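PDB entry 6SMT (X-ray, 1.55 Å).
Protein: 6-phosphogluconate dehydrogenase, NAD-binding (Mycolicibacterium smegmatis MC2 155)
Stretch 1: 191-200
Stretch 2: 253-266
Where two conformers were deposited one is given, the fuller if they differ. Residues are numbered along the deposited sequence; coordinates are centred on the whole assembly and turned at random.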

# COMPACT_ATOMS: atom_id res chain seq x y z
N GLY B 191 9.35 -1.64 -0.06
CA GLY B 191 10.79 -1.99 0.08
C GLY B 191 11.17 -3.10 -0.88
O GLY B 191 12.27 -3.04 -1.50
N HIS B 192 10.31 -4.07 -1.14
CA HIS B 192 10.53 -5.15 -2.10
C HIS B 192 10.64 -4.56 -3.51
O HIS B 192 11.57 -4.90 -4.28
CB HIS B 192 9.41 -6.16 -1.95
CG HIS B 192 9.60 -7.35 -2.78
ND1 HIS B 192 9.16 -7.40 -4.08
CD2 HIS B 192 10.18 -8.52 -2.50
CE1 HIS B 192 9.47 -8.63 -4.57
NE2 HIS B 192 10.11 -9.28 -3.62
N ALA B 193 9.71 -3.69 -3.84
CA ALA B 193 9.71 -3.04 -5.17
C ALA B 193 11.01 -2.32 -5.40
O ALA B 193 11.53 -2.36 -6.56
CB ALA B 193 8.55 -2.12 -5.26
N LEU B 194 11.49 -1.55 -4.43
CA LEU B 194 12.77 -0.85 -4.63
C LEU B 194 13.87 -1.86 -4.94
O LEU B 194 14.73 -1.53 -5.79
CB LEU B 194 13.16 -0.03 -3.40
CG LEU B 194 12.35 1.19 -3.08
CD1 LEU B 194 12.97 1.97 -1.95
CD2 LEU B 194 12.13 2.08 -4.29
N MET B 195 13.92 -3.01 -4.26
CA MET B 195 15.04 -3.95 -4.46
C MET B 195 14.92 -4.54 -5.86
O MET B 195 15.98 -4.73 -6.55
CB MET B 195 14.99 -5.05 -3.41
CG MET B 195 15.22 -4.56 -2.08
SD MET B 195 16.91 -4.08 -1.81
CE MET B 195 17.44 -5.77 -1.51
N VAL B 196 13.73 -4.88 -6.34
CA VAL B 196 13.58 -5.50 -7.68
C VAL B 196 13.87 -4.41 -8.72
O VAL B 196 14.56 -4.72 -9.72
CB VAL B 196 12.20 -6.09 -7.87
CG1 VAL B 196 12.06 -6.60 -9.30
CG2 VAL B 196 11.99 -7.23 -6.88
N ALA B 197 13.45 -3.19 -8.54
CA ALA B 197 13.73 -2.08 -9.47
C ALA B 197 15.25 -1.90 -9.52
O ALA B 197 15.78 -1.75 -10.70
CB ALA B 197 13.01 -0.84 -9.03
N ARG B 198 15.95 -1.91 -8.40
CA ARG B 198 17.40 -1.63 -8.41
C ARG B 198 18.12 -2.71 -9.20
O ARG B 198 19.06 -2.36 -10.01
CB ARG B 198 17.96 -1.51 -7.00
CG ARG B 198 19.45 -1.33 -6.92
CD ARG B 198 19.74 -0.89 -5.50
NE ARG B 198 19.96 0.52 -5.42
CZ ARG B 198 20.39 1.13 -4.31
NH1 ARG B 198 20.52 0.43 -3.20
NH2 ARG B 198 20.81 2.36 -4.38
N ALA B 199 17.68 -3.94 -9.05
CA ALA B 199 18.31 -5.04 -9.78
C ALA B 199 18.10 -4.86 -11.28
O ALA B 199 18.90 -5.43 -12.10
CB ALA B 199 17.78 -6.37 -9.32
N ASN B 200 17.04 -4.21 -11.70
CA ASN B 200 16.67 -3.94 -13.10
C ASN B 200 17.22 -2.59 -13.57
O ASN B 200 16.76 -2.07 -14.62
CB ASN B 200 15.16 -4.04 -13.33
CG ASN B 200 14.70 -5.47 -13.46
OD1 ASN B 200 14.66 -6.05 -14.57
ND2 ASN B 200 14.26 -6.04 -12.34
N ALA B 253 8.30 -14.20 -10.59
CA ALA B 253 9.43 -14.52 -11.51
C ALA B 253 10.44 -13.38 -11.52
O ALA B 253 11.68 -13.57 -11.40
CB ALA B 253 8.92 -14.81 -12.85
N ALA B 254 9.97 -12.13 -11.63
CA ALA B 254 10.91 -11.00 -11.61
C ALA B 254 11.64 -10.88 -10.32
O ALA B 254 12.87 -10.50 -10.27
CB ALA B 254 10.12 -9.74 -11.97
N SER B 255 11.00 -11.17 -9.16
CA SER B 255 11.65 -11.09 -7.85
C SER B 255 12.80 -12.12 -7.85
O SER B 255 13.90 -11.80 -7.41
CB SER B 255 10.62 -11.28 -6.78
OG SER B 255 11.17 -11.22 -5.49
N ARG B 256 12.46 -13.34 -8.27
CA ARG B 256 13.41 -14.52 -8.28
C ARG B 256 14.64 -14.10 -9.06
O ARG B 256 15.79 -14.20 -8.51
CB ARG B 256 12.78 -15.76 -8.93
CG ARG B 256 11.82 -16.51 -7.99
CD ARG B 256 11.60 -18.04 -8.08
NE ARG B 256 10.17 -18.40 -8.11
CZ ARG B 256 9.69 -19.63 -8.37
NH1 ARG B 256 10.51 -20.67 -8.56
NH2 ARG B 256 8.38 -19.84 -8.42
N GLU B 257 14.40 -13.58 -10.24
CA GLU B 257 15.47 -13.23 -11.19
C GLU B 257 16.35 -12.15 -10.60
O GLU B 257 17.59 -12.17 -10.86
CB GLU B 257 14.89 -12.85 -12.52
CG GLU B 257 15.97 -12.25 -13.39
CD GLU B 257 15.65 -12.27 -14.86
OE1 GLU B 257 14.81 -13.13 -15.26
OE2 GLU B 257 16.33 -11.50 -15.61
N ALA B 258 15.80 -11.24 -9.80
CA ALA B 258 16.54 -10.15 -9.14
C ALA B 258 17.27 -10.60 -7.87
O ALA B 258 17.96 -9.81 -7.24
CB ALA B 258 15.58 -9.00 -8.85
N GLY B 259 17.10 -11.83 -7.43
CA GLY B 259 17.74 -12.34 -6.22
C GLY B 259 17.00 -11.83 -4.99
O GLY B 259 17.62 -11.72 -3.91
N VAL B 260 15.68 -11.64 -5.11
CA VAL B 260 14.89 -11.13 -3.97
C VAL B 260 13.78 -12.12 -3.58
O VAL B 260 13.11 -12.65 -4.49
CB VAL B 260 14.26 -9.78 -4.35
CG1 VAL B 260 13.57 -9.14 -3.19
CG2 VAL B 260 15.31 -8.80 -4.93
N ASP B 261 13.66 -12.40 -2.30
CA ASP B 261 12.61 -13.28 -1.80
C ASP B 261 11.23 -12.72 -2.19
O ASP B 261 11.08 -11.50 -2.15
CB ASP B 261 12.71 -13.39 -0.30
CG ASP B 261 11.72 -14.35 0.30
OD1 ASP B 261 11.95 -15.58 0.10
OD2 ASP B 261 10.71 -13.94 0.84
N ALA B 262 10.30 -13.56 -2.56
CA ALA B 262 8.96 -13.11 -3.01
C ALA B 262 7.88 -13.59 -2.02
O ALA B 262 6.78 -13.83 -2.43
CB ALA B 262 8.71 -13.64 -4.39
N GLY B 263 8.18 -13.69 -0.74
CA GLY B 263 7.23 -14.18 0.24
C GLY B 263 5.87 -13.47 0.26
O GLY B 263 4.86 -14.14 0.40
N LEU B 264 5.85 -12.13 0.16
CA LEU B 264 4.55 -11.47 0.24
C LEU B 264 3.73 -11.79 -1.00
O LEU B 264 2.55 -12.16 -0.91
CB LEU B 264 4.65 -9.96 0.49
CG LEU B 264 4.75 -9.56 1.99
CD1 LEU B 264 6.14 -9.77 2.40
CD2 LEU B 264 4.25 -8.18 2.25
N LEU B 265 4.32 -11.69 -2.19
CA LEU B 265 3.57 -12.00 -3.41
C LEU B 265 3.19 -13.48 -3.49
O LEU B 265 2.14 -13.79 -4.05
CB LEU B 265 4.38 -11.63 -4.66
CG LEU B 265 4.60 -10.13 -4.87
CD1 LEU B 265 5.82 -9.93 -5.75
CD2 LEU B 265 3.37 -9.52 -5.43
N GLU B 266 4.05 -14.37 -2.96
CA GLU B 266 3.72 -15.82 -2.95
C GLU B 266 2.47 -16.05 -2.13
O GLU B 266 1.69 -16.92 -2.49
CB GLU B 266 4.94 -16.61 -2.48
CG GLU B 266 6.05 -16.63 -3.49
CD GLU B 266 7.39 -17.14 -2.99
OE1 GLU B 266 7.64 -17.12 -1.76
OE2 GLU B 266 8.21 -17.53 -3.86
O HOH W 1 13.95 -9.03 -12.27

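One imidazole nitrogen serves two acceptors in this contact. His192 NE2 donates to Ser255 OG at 2.9 Å, and His192 NE2 also reaches Asp261 O at 2.8 Å. The second bond is weak, with an N-H...O angle of 127°. A single N-H cannot point straight at both oxygens, so the bond is shared. Both oxygens lie at the ring edge, near its plane, where an imidazole N-H points.

Ser255 passes the polar link onward. Its chi1 is t, and Ser255 OG donates to Val260 O at 2.6 Å. The hydroxyl thus accepts from the histidine and donates to a backbone carbonyl of its own stretch. A small side chain with both capacities suits this place. The chain from His192 through Ser255 to Val260 ties helix 191-199 to the segment that follows helix 253-257.

His192 is buried, with its CA-to-CB bond toward stretch 2 and chi1 in t. It has the largest area covered by the other stretch, 79 Å². Its other ring nitrogen, ND1, is hydrogen-bonded elsewhere in the structure, so neither nitrogen is left unsatisfied. Carbon atoms also approach the ring: Val260 CG1 is 3.5 Å from His192 NE2, and Leu265 CD1 is 4.1 Å from His192 CE1.

The rest of the contact is mainly apolar. Val260 is buried and points toward stretch 1. Val260 CG2 packs 4.1 Å from Met195 CB and 4.2 Å from Val196 CG2. Its other methyl, CG1, is the one near the histidine. A branched side chain therefore fills space beside three residues of the first helix. Val196 points sideways, yet its methyls still reach the second stretch. Val196 CG2 lies 4.0 Å from Ser255 CA, and Val196 CG1 lies 4.3 Å from Ala258 CB.

The closest CA approach is at the C-terminal end of the first helix. The CA atoms of Ala199 and Ala258 are 5.4 Å apart. Both side chains point toward the opposite stretch, and Ala199 CB meets Ala258 CB at 3.5 Å. Single methyl groups suit so narrow a gap.

Beyond Ala258 the chain turns at Gly259 in a Schellman motif. Gly259 has phi 77°, a value that favours glycine. Gly259 N bonds to Arg256 O at 2.9 Å, and Val260 N bonds to Ser255 O at 2.9 Å. The turn leads directly into Val260, which packs on the first helix, and Asp261, whose carbonyl accepts from His192.

Asn200 leaves helical geometry just after the first helix. Its side chain folds back, and Asn200 ND2 donates to Val196 O at 2.9 Å. The same nitrogen donates to a water, with Asn200 ND2 3.0 Å from the water oxygen. That water donates to Ala254 O at 2.7 Å and so bridges the stretches. An amide NH2, with two hydrogens, can make both bonds. In total, 367 Å² is buried between the stretches, both sides summed.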